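Local coordinates for probable cell division protein WhiA (Thermotoga maritima, PDB 3HYJ) that is probably a DNA-binding protein involved in cell division and chromosome segregation, this chain being its degenerate N-terminal LAGLIDADG homing-endonuclease-like part, at residues E27-L32 with E97-I102; F35-G40 with L138-T143; R61-M66 with I89-E94; G117-G122 with Y132-N137. All coordinates share one frame; numbering follows the deposited sequence.

Contact 1 of 4, residues E27-L32 with E97-I102; sequences EVISEL and ESFMVI
The F99 ring takes two aliphatic methyls at opposite corners, both arriving obliquely to its plane. I29 CD1 lies 3.7 Å from F99 CE2, its chain crossing the phenyl group at about a right angle. Diagonally across the ring, L32 CD2 rests 3.8 Å from F99 CD1. The leucine and the isoleucine, three residues apart, lie on the same side of helix 25-39, so one ring serves both. I29 divides its work between its branches: with CG1 beside the backbone N (chi1 -66°), the CG1-CD1 arm runs out to F99, while CG2 turns to I102 and meets its CD1 at 3.7 Å. Here an irregular turn following strand 88-93 folds back over helix 25-39 of the LAGLIDADG-like region, on the chain's way to helix 108-122. I102 stretches its long arm over the helix, CG1 anti to the backbone N (chi1 -167°), and CD1 ends beside the S30 hydroxyl, which is satisfied by E26 O one turn earlier. With an alanine here in place of the isoleucine, F99 and I102 would probably lose their shared partner and a gap would open between turn and helix. L33 also touches I102, and M100 packs on I36.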
loop_
_atom_site.group_PDB
_atom_site.type_symbol
_atom_site.label_atom_id
_atom_site.label_comp_id
_atom_site.label_asym_id
_atom_site.label_seq_id
_atom_site.Cartn_x
_atom_site.Cartn_y
_atom_site.Cartn_z
ATOM N N GLU A 27 -5.206 -5.468 12.612
ATOM C CA GLU A 27 -4.637 -4.314 11.924
ATOM C C GLU A 27 -3.520 -4.740 10.971
ATOM O O GLU A 27 -3.402 -4.206 9.869
ATOM C CB GLU A 27 -4.104 -3.288 12.931
ATOM C CG GLU A 27 -5.111 -2.265 13.387
ATOM C CD GLU A 27 -4.734 -1.611 14.711
ATOM O OE1 GLU A 27 -3.956 -2.211 15.492
ATOM O OE2 GLU A 27 -5.237 -0.493 14.983
ATOM N N VAL A 28 -2.703 -5.693 11.407
ATOM C CA VAL A 28 -1.654 -6.273 10.576
ATOM C C VAL A 28 -2.253 -7.025 9.408
ATOM O O VAL A 28 -1.783 -6.931 8.302
ATOM C CB VAL A 28 -0.763 -7.244 11.395
ATOM C CG1 VAL A 28 -0.020 -8.225 10.490
ATOM C CG2 VAL A 28 0.194 -6.482 12.262
ATOM N N ILE A 29 -3.295 -7.793 9.641
ATOM C CA ILE A 29 -3.930 -8.527 8.550
ATOM C C ILE A 29 -4.587 -7.578 7.531
ATOM O O ILE A 29 -4.538 -7.853 6.341
ATOM C CB ILE A 29 -4.962 -9.561 9.076
ATOM C CG1 ILE A 29 -4.246 -10.669 9.884
ATOM C CG2 ILE A 29 -5.722 -10.166 7.921
ATOM C CD1 ILE A 29 -5.187 -11.651 10.631
ATOM N N SER A 30 -5.178 -6.469 7.989
ATOM C CA SER A 30 -5.776 -5.477 7.077
ATOM C C SER A 30 -4.763 -4.786 6.153
ATOM O O SER A 30 -5.038 -4.581 4.980
ATOM C CB SER A 30 -6.534 -4.420 7.870
ATOM O OG SER A 30 -7.511 -5.051 8.673
ATOM N N GLU A 31 -3.594 -4.436 6.688
ATOM C CA GLU A 31 -2.504 -3.922 5.868
ATOM C C GLU A 31 -2.075 -4.929 4.823
ATOM O O GLU A 31 -1.866 -4.580 3.659
ATOM C CB GLU A 31 -1.307 -3.597 6.751
ATOM C CG GLU A 31 -0.245 -2.774 6.101
ATOM C CD GLU A 31 0.830 -2.356 7.083
ATOM O OE1 GLU A 31 2.000 -2.197 6.651
ATOM O OE2 GLU A 31 0.518 -2.190 8.297
ATOM N N LEU A 32 -1.935 -6.182 5.249
ATOM C CA LEU A 32 -1.573 -7.255 4.321
ATOM C C LEU A 32 -2.589 -7.349 3.179
ATOM O O LEU A 32 -2.197 -7.556 2.015
ATOM C CB LEU A 32 -1.421 -8.602 5.046
ATOM C CG LEU A 32 -1.042 -9.811 4.169
ATOM C CD1 LEU A 32 0.247 -9.562 3.441
ATOM C CD2 LEU A 32 -0.963 -11.104 4.997
ATOM N N GLU A 97 -6.468 -18.559 4.434
ATOM C CA GLU A 97 -7.671 -18.016 3.809
ATOM C C GLU A 97 -8.428 -16.945 4.604
ATOM O O GLU A 97 -9.047 -16.069 4.003
ATOM C CB GLU A 97 -8.630 -19.136 3.398
ATOM C CG GLU A 97 -8.818 -19.203 1.895
ATOM C CD GLU A 97 -8.876 -20.610 1.383
ATOM O OE1 GLU A 97 -9.367 -21.495 2.117
ATOM O OE2 GLU A 97 -8.422 -20.833 0.236
ATOM N N SER A 98 -8.371 -16.987 5.930
ATOM C CA SER A 98 -9.012 -15.940 6.740
ATOM C C SER A 98 -8.472 -14.549 6.404
ATOM O O SER A 98 -9.193 -13.562 6.544
ATOM C CB SER A 98 -8.887 -16.210 8.247
ATOM O OG SER A 98 -7.567 -16.005 8.703
ATOM N N PHE A 99 -7.236 -14.475 5.917
ATOM C CA PHE A 99 -6.655 -13.192 5.485
ATOM C C PHE A 99 -7.425 -12.537 4.360
ATOM O O PHE A 99 -7.526 -11.318 4.309
ATOM C CB PHE A 99 -5.190 -13.351 5.056
ATOM C CG PHE A 99 -4.277 -13.828 6.155
ATOM C CD1 PHE A 99 -2.982 -14.192 5.868
ATOM C CD2 PHE A 99 -4.716 -13.937 7.482
ATOM C CE1 PHE A 99 -2.129 -14.651 6.878
ATOM C CE2 PHE A 99 -3.863 -14.404 8.492
ATOM C CZ PHE A 99 -2.572 -14.756 8.186
ATOM N N MET A 100 -7.989 -13.356 3.480
ATOM C CA MET A 100 -8.585 -12.864 2.241
ATOM C C MET A 100 -9.911 -12.153 2.455
ATOM O O MET A 100 -10.395 -11.435 1.566
ATOM C CB MET A 100 -8.830 -14.036 1.289
ATOM C CG MET A 100 -7.578 -14.798 0.880
ATOM S SD MET A 100 -6.282 -13.718 0.213
ATOM C CE MET A 100 -7.213 -12.632 -0.890
ATOM N N VAL A 101 -10.483 -12.354 3.639
ATOM C CA VAL A 101 -11.899 -12.176 3.863
ATOM C C VAL A 101 -12.158 -11.225 5.043
ATOM O O VAL A 101 -13.302 -10.989 5.433
ATOM C CB VAL A 101 -12.507 -13.573 4.058
ATOM C CG1 VAL A 101 -12.415 -14.020 5.514
ATOM C CG2 VAL A 101 -13.911 -13.624 3.529
ATOM N N ILE A 102 -11.083 -10.649 5.584
ATOM C CA ILE A 102 -11.178 -9.569 6.566
ATOM C C ILE A 102 -11.792 -8.381 5.834
ATOM O O ILE A 102 -11.581 -8.204 4.616
ATOM C CB ILE A 102 -9.774 -9.235 7.190
ATOM C CG1 ILE A 102 -9.915 -8.358 8.430
ATOM C CG2 ILE A 102 -8.826 -8.570 6.175
ATOM C CD1 ILE A 102 -8.593 -8.166 9.182
#

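Contact 2 of 4, residues F35-G40 with L138-T143; sequences FIKARG and LFEEET
A38 in the C-terminal part of helix 25-39 passes close to L138, their CA atoms 4.9 Å apart, and a water bridges the two segments by donating to A38 O and accepting a weak bond from F139 N. K37 supplies most of helix 25-39's share of the contact. At its base, K37 CB lies 3.8 Å from L138 CD1, a methyl that also sits near the K37 carbonyl. Beyond CB the lysine bends (chi2 -63°), which carries its far end round to the start of the next helix. There K37 NZ stands before both oxygens of E140, 2.9 Å from OE1 and equally far from OE2; each hydrogen bond is weak, but together they make a two-pronged salt bridge. E140 occupies the N-cap position of helix 141-155 and reaches out with an extended chain. T143 OG1 donates to E140 OE2 over 2.7 Å, coming from above the carboxylate plane (62° out of it), so the carboxylate is held by ammonium and hydroxyl at once. If an alanine stood here instead of the glutamate, K37 would probably be left without its countercharge and T143 OG1 without its acceptor. The contact thus ties helix 25-39 to the turn before helix 141-155, in the other family region. Around it, A38 packs on L118 and S121 of helix 108-122, F35 packs against helix 56-68, and L138 shares backbone bonds with R168 of strand 167-172.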
loop_
_atom_site.group_PDB
_atom_site.type_symbol
_atom_site.label_atom_id
_atom_site.label_comp_id
_atom_site.label_asym_id
_atom_site.label_seq_id
_atom_site.Cartn_x
_atom_site.Cartn_y
_atom_site.Cartn_z
ATOM N N PHE A 35 -1.744 -4.748 0.623
ATOM C CA PHE A 35 -0.700 -5.245 -0.287
ATOM C C PHE A 35 -1.302 -6.195 -1.270
ATOM O O PHE A 35 -0.979 -6.125 -2.438
ATOM C CB PHE A 35 0.394 -6.012 0.449
ATOM C CG PHE A 35 1.397 -5.146 1.144
ATOM C CD1 PHE A 35 2.666 -5.001 0.634
ATOM C CD2 PHE A 35 1.090 -4.522 2.345
ATOM C CE1 PHE A 35 3.606 -4.219 1.275
ATOM C CE2 PHE A 35 2.021 -3.741 2.991
ATOM C CZ PHE A 35 3.288 -3.581 2.443
ATOM N N ILE A 36 -2.161 -7.095 -0.782
ATOM C CA ILE A 36 -2.744 -8.154 -1.606
ATOM C C ILE A 36 -3.573 -7.504 -2.690
ATOM O O ILE A 36 -3.388 -7.804 -3.864
ATOM C CB ILE A 36 -3.616 -9.173 -0.786
ATOM C CG1 ILE A 36 -2.760 -10.093 0.078
ATOM C CG2 ILE A 36 -4.430 -10.078 -1.700
ATOM C CD1 ILE A 36 -3.573 -10.831 1.181
ATOM N N LYS A 37 -4.470 -6.593 -2.328
ATOM C CA LYS A 37 -5.357 -5.993 -3.337
ATOM C C LYS A 37 -4.625 -5.082 -4.311
ATOM O O LYS A 37 -5.013 -5.011 -5.456
ATOM C CB LYS A 37 -6.511 -5.216 -2.699
ATOM C CG LYS A 37 -7.452 -6.045 -1.879
ATOM C CD LYS A 37 -8.178 -7.087 -2.710
ATOM C CE LYS A 37 -9.401 -7.627 -1.994
ATOM N NZ LYS A 37 -10.372 -8.130 -2.987
ATOM N N ALA A 38 -3.591 -4.371 -3.865
ATOM C CA ALA A 38 -2.854 -3.504 -4.771
ATOM C C ALA A 38 -1.911 -4.319 -5.676
ATOM O O ALA A 38 -1.828 -4.035 -6.874
ATOM C CB ALA A 38 -2.106 -2.431 -4.008
ATOM N N ARG A 39 -1.256 -5.352 -5.126
ATOM C CA ARG A 39 -0.183 -6.084 -5.839
ATOM C C ARG A 39 -0.119 -7.629 -5.717
ATOM O O ARG A 39 0.867 -8.234 -6.136
ATOM C CB ARG A 39 1.163 -5.555 -5.352
ATOM C CG ARG A 39 1.465 -4.157 -5.719
ATOM C CD ARG A 39 1.775 -4.057 -7.194
ATOM N NE ARG A 39 2.066 -2.675 -7.546
ATOM C CZ ARG A 39 1.778 -2.109 -8.709
ATOM N NH1 ARG A 39 1.183 -2.810 -9.677
ATOM N NH2 ARG A 39 2.074 -0.827 -8.898
ATOM N N GLY A 40 -1.138 -8.265 -5.162
ATOM C CA GLY A 40 -1.072 -9.686 -4.883
ATOM C C GLY A 40 -1.548 -10.485 -6.059
ATOM O O GLY A 40 -2.341 -10.005 -6.841
ATOM N N LEU A 138 -5.165 0.027 -7.956
ATOM C CA LEU A 138 -6.136 -0.839 -7.269
ATOM C C LEU A 138 -7.174 -1.272 -8.268
ATOM O O LEU A 138 -7.951 -0.464 -8.732
ATOM C CB LEU A 138 -6.801 -0.091 -6.120
ATOM C CG LEU A 138 -7.896 -0.840 -5.355
ATOM C CD1 LEU A 138 -7.376 -2.177 -4.808
ATOM C CD2 LEU A 138 -8.421 0.037 -4.227
ATOM N N PHE A 139 -7.190 -2.537 -8.637
ATOM C CA PHE A 139 -7.925 -2.911 -9.835
ATOM C C PHE A 139 -9.411 -3.226 -9.610
ATOM O O PHE A 139 -10.273 -2.821 -10.407
ATOM C CB PHE A 139 -7.251 -4.088 -10.526
ATOM C CG PHE A 139 -7.909 -4.461 -11.808
ATOM C CD1 PHE A 139 -7.586 -3.794 -12.981
ATOM C CD2 PHE A 139 -8.893 -5.453 -11.838
ATOM C CE1 PHE A 139 -8.205 -4.130 -14.169
ATOM C CE2 PHE A 139 -9.512 -5.791 -13.017
ATOM C CZ PHE A 139 -9.174 -5.125 -14.188
ATOM N N GLU A 140 -9.697 -3.965 -8.547
ATOM C CA GLU A 140 -11.016 -4.512 -8.327
ATOM C C GLU A 140 -12.003 -3.398 -8.021
ATOM O O GLU A 140 -11.790 -2.628 -7.105
ATOM C CB GLU A 140 -10.924 -5.481 -7.173
ATOM C CG GLU A 140 -12.147 -6.250 -6.845
ATOM C CD GLU A 140 -11.861 -7.142 -5.654
ATOM O OE1 GLU A 140 -10.996 -8.042 -5.792
ATOM O OE2 GLU A 140 -12.459 -6.915 -4.571
ATOM N N GLU A 141 -13.084 -3.312 -8.786
ATOM C CA GLU A 141 -14.040 -2.222 -8.606
ATOM C C GLU A 141 -14.760 -2.218 -7.258
ATOM O O GLU A 141 -14.891 -1.167 -6.661
ATOM C CB GLU A 141 -15.027 -2.177 -9.761
ATOM C CG GLU A 141 -14.382 -1.584 -11.002
ATOM C CD GLU A 141 -15.207 -1.760 -12.252
ATOM O OE1 GLU A 141 -15.171 -2.860 -12.847
ATOM O OE2 GLU A 141 -15.873 -0.785 -12.651
ATOM N N GLU A 142 -15.202 -3.365 -6.753
ATOM C CA GLU A 142 -15.825 -3.384 -5.420
ATOM C C GLU A 142 -14.883 -2.750 -4.397
ATOM O O GLU A 142 -15.314 -1.868 -3.647
ATOM C CB GLU A 142 -16.267 -4.800 -4.946
ATOM C CG GLU A 142 -17.811 -4.969 -4.726
ATOM C CD GLU A 142 -18.189 -6.089 -3.734
ATOM N N THR A 143 -13.618 -3.185 -4.370
ATOM C CA THR A 143 -12.672 -2.704 -3.364
ATOM C C THR A 143 -12.436 -1.208 -3.517
ATOM O O THR A 143 -12.396 -0.473 -2.524
ATOM C CB THR A 143 -11.324 -3.444 -3.417
ATOM O OG1 THR A 143 -11.534 -4.821 -3.100
ATOM C CG2 THR A 143 -10.340 -2.870 -2.403
HETATM O O HOH W 1 -4.546 -3.867 -8.350
#

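Contact 3 of 4, residues R61-M66 with I89-E94; sequences RLLNLM and IKITAE
L62 and M66, which both reach over to the strand, belong to a helix whose shortest backbone hydrogen bond here, L65 N to R61 O, spans 2.8 Å; the following one joins M66 N to L62 O. Such regular turns set the residues that face the sheet at fixed intervals, and the chemistry between helix and strand is wholly apolar. I91 carries most of the strand's side of the packing. Its CD1 methyl is met from two neighbouring positions on the helix, by L63 CD2 at 3.6 Å and by L62 CD2 at 3.8 Å. The leucines come differently: L62 runs past the isoleucine in the reverse direction, whereas L63 crosses it at a slant. Nearer the strand's end the partner shrinks to A93, and a longer side chain makes up the difference. M66 is bent at its second torsion (chi2 -39°), and CE comes to rest 3.5 Å from A93 CB. T92, between I91 and A93, points away from the helix, as expected of the intervening residue in a strand. The short axes run nearly parallel, 8° apart, with a closest approach of 10.4 Å. This is helix-on-sheet packing within the αββαββ topology of LAGLIDADG proteins. F51 of strand 49-53 touches both L62 and M66, V73 of strand 73-79 adds to the same layer, and L32 of helix 25-39 packs beside it against L62 and M66.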
loop_
_atom_site.group_PDB
_atom_site.type_symbol
_atom_site.label_atom_id
_atom_site.label_comp_id
_atom_site.label_asym_id
_atom_site.label_seq_id
_atom_site.Cartn_x
_atom_site.Cartn_y
_atom_site.Cartn_z
ATOM N N ARG A 61 8.639 -4.052 4.391
ATOM C CA ARG A 61 7.462 -4.066 5.233
ATOM C C ARG A 61 6.722 -5.394 5.100
ATOM O O ARG A 61 6.370 -6.018 6.108
ATOM C CB ARG A 61 6.526 -2.918 4.870
ATOM C CG ARG A 61 5.284 -2.814 5.735
ATOM C CD ARG A 61 5.507 -1.996 6.947
ATOM N NE ARG A 61 4.270 -1.889 7.712
ATOM C CZ ARG A 61 4.159 -1.378 8.943
ATOM N NH1 ARG A 61 5.225 -0.911 9.586
ATOM N NH2 ARG A 61 2.963 -1.341 9.533
ATOM N N LEU A 62 6.506 -5.830 3.864
ATOM C CA LEU A 62 5.834 -7.098 3.607
ATOM C C LEU A 62 6.482 -8.252 4.383
ATOM O O LEU A 62 5.772 -9.032 5.022
ATOM C CB LEU A 62 5.839 -7.422 2.118
ATOM C CG LEU A 62 5.042 -8.670 1.731
ATOM C CD1 LEU A 62 3.633 -8.614 2.253
ATOM C CD2 LEU A 62 5.043 -8.804 0.228
ATOM N N LEU A 63 7.812 -8.357 4.328
ATOM C CA LEU A 63 8.513 -9.453 4.996
ATOM C C LEU A 63 8.311 -9.409 6.516
ATOM O O LEU A 63 8.300 -10.443 7.183
ATOM C CB LEU A 63 10.010 -9.419 4.665
ATOM C CG LEU A 63 10.371 -9.474 3.171
ATOM C CD1 LEU A 63 11.877 -9.254 2.962
ATOM C CD2 LEU A 63 9.879 -10.787 2.518
ATOM N N ASN A 64 8.157 -8.207 7.062
ATOM C CA ASN A 64 7.869 -8.054 8.465
ATOM C C ASN A 64 6.428 -8.465 8.752
ATOM O O ASN A 64 6.162 -9.139 9.738
ATOM C CB ASN A 64 8.094 -6.617 8.910
ATOM C CG ASN A 64 9.553 -6.177 8.823
ATOM O OD1 ASN A 64 10.471 -6.984 8.922
ATOM N ND2 ASN A 64 9.760 -4.878 8.645
ATOM N N LEU A 65 5.501 -8.059 7.896
ATOM C CA LEU A 65 4.117 -8.499 7.994
ATOM C C LEU A 65 4.064 -10.025 8.113
ATOM O O LEU A 65 3.480 -10.583 9.066
ATOM C CB LEU A 65 3.321 -8.032 6.765
ATOM C CG LEU A 65 2.468 -6.749 6.780
ATOM C CD1 LEU A 65 2.708 -5.882 8.013
ATOM C CD2 LEU A 65 2.595 -5.924 5.459
ATOM N N MET A 66 4.706 -10.700 7.164
ATOM C CA MET A 66 4.782 -12.158 7.185
ATOM C C MET A 66 5.476 -12.740 8.439
ATOM O O MET A 66 5.092 -13.807 8.906
ATOM C CB MET A 66 5.481 -12.670 5.926
ATOM C CG MET A 66 4.752 -12.332 4.629
ATOM S SD MET A 66 2.950 -12.466 4.709
ATOM C CE MET A 66 2.493 -12.232 3.001
ATOM N N ILE A 89 10.523 -6.330 -7.235
ATOM C CA ILE A 89 10.891 -7.427 -6.335
ATOM C C ILE A 89 9.689 -8.363 -6.215
ATOM O O ILE A 89 8.601 -7.921 -5.863
ATOM C CB ILE A 89 11.235 -6.900 -4.930
ATOM C CG1 ILE A 89 12.405 -5.932 -4.986
ATOM C CG2 ILE A 89 11.547 -8.050 -3.964
ATOM C CD1 ILE A 89 12.459 -5.003 -3.817
ATOM N N LYS A 90 9.879 -9.642 -6.525
ATOM C CA LYS A 90 8.832 -10.645 -6.377
ATOM C C LYS A 90 9.041 -11.360 -5.052
ATOM O O LYS A 90 10.010 -12.095 -4.891
ATOM C CB LYS A 90 8.863 -11.653 -7.543
ATOM N N ILE A 91 8.138 -11.128 -4.099
ATOM C CA ILE A 91 8.042 -11.938 -2.880
ATOM C C ILE A 91 6.891 -12.949 -3.001
ATOM O O ILE A 91 5.751 -12.574 -3.309
ATOM C CB ILE A 91 7.799 -11.054 -1.652
ATOM C CG1 ILE A 91 9.010 -10.136 -1.413
ATOM C CG2 ILE A 91 7.479 -11.913 -0.416
ATOM C CD1 ILE A 91 8.753 -8.999 -0.441
ATOM N N THR A 92 7.204 -14.232 -2.780
ATOM C CA THR A 92 6.207 -15.320 -2.795
ATOM C C THR A 92 5.986 -15.840 -1.375
ATOM O O THR A 92 6.935 -16.263 -0.715
ATOM C CB THR A 92 6.659 -16.498 -3.697
ATOM O OG1 THR A 92 6.848 -16.044 -5.053
ATOM C CG2 THR A 92 5.628 -17.633 -3.674
ATOM N N ALA A 93 4.728 -15.836 -0.928
ATOM C CA ALA A 93 4.394 -16.025 0.493
ATOM C C ALA A 93 3.186 -16.951 0.755
ATOM O O ALA A 93 2.133 -16.848 0.117
ATOM C CB ALA A 93 4.153 -14.666 1.143
ATOM N N GLU A 94 3.346 -17.847 1.727
ATOM C CA GLU A 94 2.232 -18.630 2.224
ATOM C C GLU A 94 1.176 -17.687 2.787
ATOM O O GLU A 94 1.458 -16.532 3.083
ATOM C CB GLU A 94 2.697 -19.636 3.289
ATOM C CG GLU A 94 3.266 -20.914 2.678
ATOM C CD GLU A 94 3.654 -21.974 3.700
ATOM O OE1 GLU A 94 2.850 -22.291 4.618
ATOM O OE2 GLU A 94 4.777 -22.510 3.562
#

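Contact 4 of 4, residues G117-G122 with Y132-N137; sequences GLFLSG and YHLEIN. With NA (sodium ion), chain D.
I136 is the apolar centre, standing over one turn of helix 117-122. Its CG2 branch lies 3.9 Å from L118 CB, with CD1 close beside the same carbon, while CG1 comes to the edge of the F119 ring near its plane. F119, with CG anti to its backbone N (chi1 -179°), extends along the strand, and CE2 reaches L134 CD1 at 3.7 Å, the methyl sitting obliquely to the ring. F181 of helix 175-184 backs both F119 and I136. Within the helix, G117 O takes S121 OG and S121 N from opposite faces of its plane, which ties the hydroxyl down. At G122 the backbone takes over: N137 N donates to G122 O over 2.9 Å, from well above the carbonyl plane, and I136 CA makes a longer CH···O approach to the same oxygen. Farther out, H133 NE2 donates to E135 OE1 at 3.2 Å, and the other ring nitrogen, ND1, binds a sodium ion at 2.2 Å, joined there by H131. The short axes of helix 117-122 and strand 134-137 cross at 85°. By comparison with the family sequence motif, G122 probably stands where active endonucleases carry an acidic residue, consistent with a degenerate, domesticated LAGLIDADG fold.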
loop_
_atom_site.group_PDB
_atom_site.type_symbol
_atom_site.label_atom_id
_atom_site.label_comp_id
_atom_site.label_asym_id
_atom_site.label_seq_id
_atom_site.Cartn_x
_atom_site.Cartn_y
_atom_site.Cartn_z
ATOM N N GLY A 117 -1.320 -0.351 3.537
ATOM C CA GLY A 117 -0.897 -1.435 2.667
ATOM C C GLY A 117 -1.074 -1.124 1.185
ATOM O O GLY A 117 -0.212 -1.452 0.363
ATOM N N LEU A 118 -2.200 -0.516 0.833
ATOM C CA LEU A 118 -2.421 -0.084 -0.538
ATOM C C LEU A 118 -1.303 0.856 -1.023
ATOM O O LEU A 118 -0.783 0.722 -2.162
ATOM C CB LEU A 118 -3.756 0.650 -0.664
ATOM C CG LEU A 118 -5.028 -0.190 -0.653
ATOM C CD1 LEU A 118 -6.308 0.701 -0.486
ATOM C CD2 LEU A 118 -5.092 -1.046 -1.907
ATOM N N PHE A 119 -0.940 1.810 -0.170
ATOM C CA PHE A 119 -0.054 2.880 -0.610
ATOM C C PHE A 119 1.391 2.441 -0.736
ATOM O O PHE A 119 2.074 2.825 -1.663
ATOM C CB PHE A 119 -0.118 4.081 0.310
ATOM C CG PHE A 119 0.762 5.194 -0.150
ATOM C CD1 PHE A 119 2.018 5.387 0.403
ATOM C CD2 PHE A 119 0.371 6.002 -1.199
ATOM C CE1 PHE A 119 2.848 6.406 -0.048
ATOM C CE2 PHE A 119 1.197 7.022 -1.668
ATOM C CZ PHE A 119 2.431 7.225 -1.081
ATOM N N LEU A 120 1.862 1.675 0.234
ATOM C CA LEU A 120 3.180 1.077 0.167
ATOM C C LEU A 120 3.320 0.263 -1.121
ATOM O O LEU A 120 4.258 0.455 -1.883
ATOM C CB LEU A 120 3.398 0.158 1.397
ATOM C CG LEU A 120 3.896 0.842 2.682
ATOM C CD1 LEU A 120 3.779 -0.072 3.880
ATOM C CD2 LEU A 120 5.349 1.313 2.513
ATOM N N SER A 121 2.371 -0.648 -1.348
ATOM C CA SER A 121 2.502 -1.657 -2.394
ATOM C C SER A 121 2.146 -1.148 -3.775
ATOM O O SER A 121 2.707 -1.597 -4.749
ATOM C CB SER A 121 1.609 -2.859 -2.096
ATOM O OG SER A 121 0.247 -2.493 -2.098
ATOM N N GLY A 122 1.178 -0.253 -3.865
ATOM C CA GLY A 122 0.727 0.199 -5.166
ATOM C C GLY A 122 0.580 1.695 -5.307
ATOM O O GLY A 122 0.095 2.139 -6.324
ATOM N N TYR A 132 0.388 18.459 -7.281
ATOM C CA TYR A 132 -0.401 17.690 -6.267
ATOM C C TYR A 132 -1.072 16.450 -6.869
ATOM O O TYR A 132 -2.081 16.556 -7.585
ATOM C CB TYR A 132 -1.493 18.546 -5.605
ATOM C CG TYR A 132 -1.039 19.851 -5.008
ATOM C CD1 TYR A 132 0.201 19.976 -4.411
ATOM C CD2 TYR A 132 -1.882 20.959 -5.018
ATOM C CE1 TYR A 132 0.615 21.178 -3.871
ATOM C CE2 TYR A 132 -1.484 22.172 -4.478
ATOM C CZ TYR A 132 -0.223 22.278 -3.899
ATOM O OH TYR A 132 0.200 23.481 -3.357
ATOM N N HIS A 133 -0.544 15.272 -6.549
ATOM C CA HIS A 133 -0.996 14.043 -7.205
ATOM C C HIS A 133 -0.576 12.827 -6.415
ATOM O O HIS A 133 0.621 12.592 -6.236
ATOM C CB HIS A 133 -0.392 13.974 -8.612
ATOM C CG HIS A 133 -0.861 12.826 -9.449
ATOM N ND1 HIS A 133 -1.014 12.929 -10.817
ATOM C CD2 HIS A 133 -1.168 11.545 -9.138
ATOM C CE1 HIS A 133 -1.429 11.772 -11.306
ATOM N NE2 HIS A 133 -1.528 10.914 -10.306
ATOM N N LEU A 134 -1.560 12.058 -5.946
ATOM C CA LEU A 134 -1.313 10.794 -5.253
ATOM C C LEU A 134 -2.237 9.746 -5.832
ATOM O O LEU A 134 -3.453 9.959 -5.917
ATOM C CB LEU A 134 -1.566 10.924 -3.748
ATOM C CG LEU A 134 -1.354 9.684 -2.863
ATOM C CD1 LEU A 134 -0.882 10.103 -1.462
ATOM C CD2 LEU A 134 -2.582 8.774 -2.765
ATOM N N GLU A 135 -1.682 8.616 -6.244
ATOM C CA GLU A 135 -2.507 7.579 -6.814
ATOM C C GLU A 135 -2.123 6.253 -6.204
ATOM O O GLU A 135 -1.014 6.108 -5.673
ATOM C CB GLU A 135 -2.363 7.555 -8.336
ATOM C CG GLU A 135 -1.069 6.974 -8.844
ATOM C CD GLU A 135 -0.950 7.046 -10.356
ATOM O OE1 GLU A 135 -1.726 7.824 -10.980
ATOM O OE2 GLU A 135 -0.068 6.327 -10.899
ATOM N N ILE A 136 -3.068 5.314 -6.257
ATOM C CA ILE A 136 -2.838 3.950 -5.846
ATOM C C ILE A 136 -3.414 2.967 -6.852
ATOM O O ILE A 136 -4.622 2.938 -7.083
ATOM C CB ILE A 136 -3.493 3.649 -4.529
ATOM C CG1 ILE A 136 -2.963 4.571 -3.446
ATOM C CG2 ILE A 136 -3.242 2.182 -4.170
ATOM C CD1 ILE A 136 -3.663 4.364 -2.128
ATOM N N ASN A 137 -2.547 2.143 -7.428
ATOM C CA ASN A 137 -2.981 1.049 -8.271
ATOM C C ASN A 137 -3.926 0.162 -7.498
ATOM O O ASN A 137 -3.543 -0.371 -6.468
ATOM C CB ASN A 137 -1.774 0.228 -8.704
ATOM C CG ASN A 137 -2.144 -0.855 -9.690
ATOM O OD1 ASN A 137 -2.254 -0.593 -10.897
ATOM N ND2 ASN A 137 -2.341 -2.085 -9.187
HETATM NA NA NA D . -0.220 14.405 -12.214
#

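In the fold
Contacts 1 and 2 draw on successive parts of helix 25-39, while contact 4 uses helix 108-122, packed against it. Contact 4 lies nearest the middle of the chain, its centre about 6 Å from the chain's centre, yet it is only partly buried, and its strand segment also reaches the sodium site. Contacts 1 to 3 are all buried; contacts 1 and 3, each about 13 Å from the centre, are mainly apolar, and the E31 to R61 salt bridge links them. Contact 2 meets contact 4 through A38 O with N137 ND2. Contacts 1 and 3 rest on methyl packing, contact 4 adds a backbone bond and a metal site, and contact 2, which joins the two family regions, adds a salt bridge to its packing.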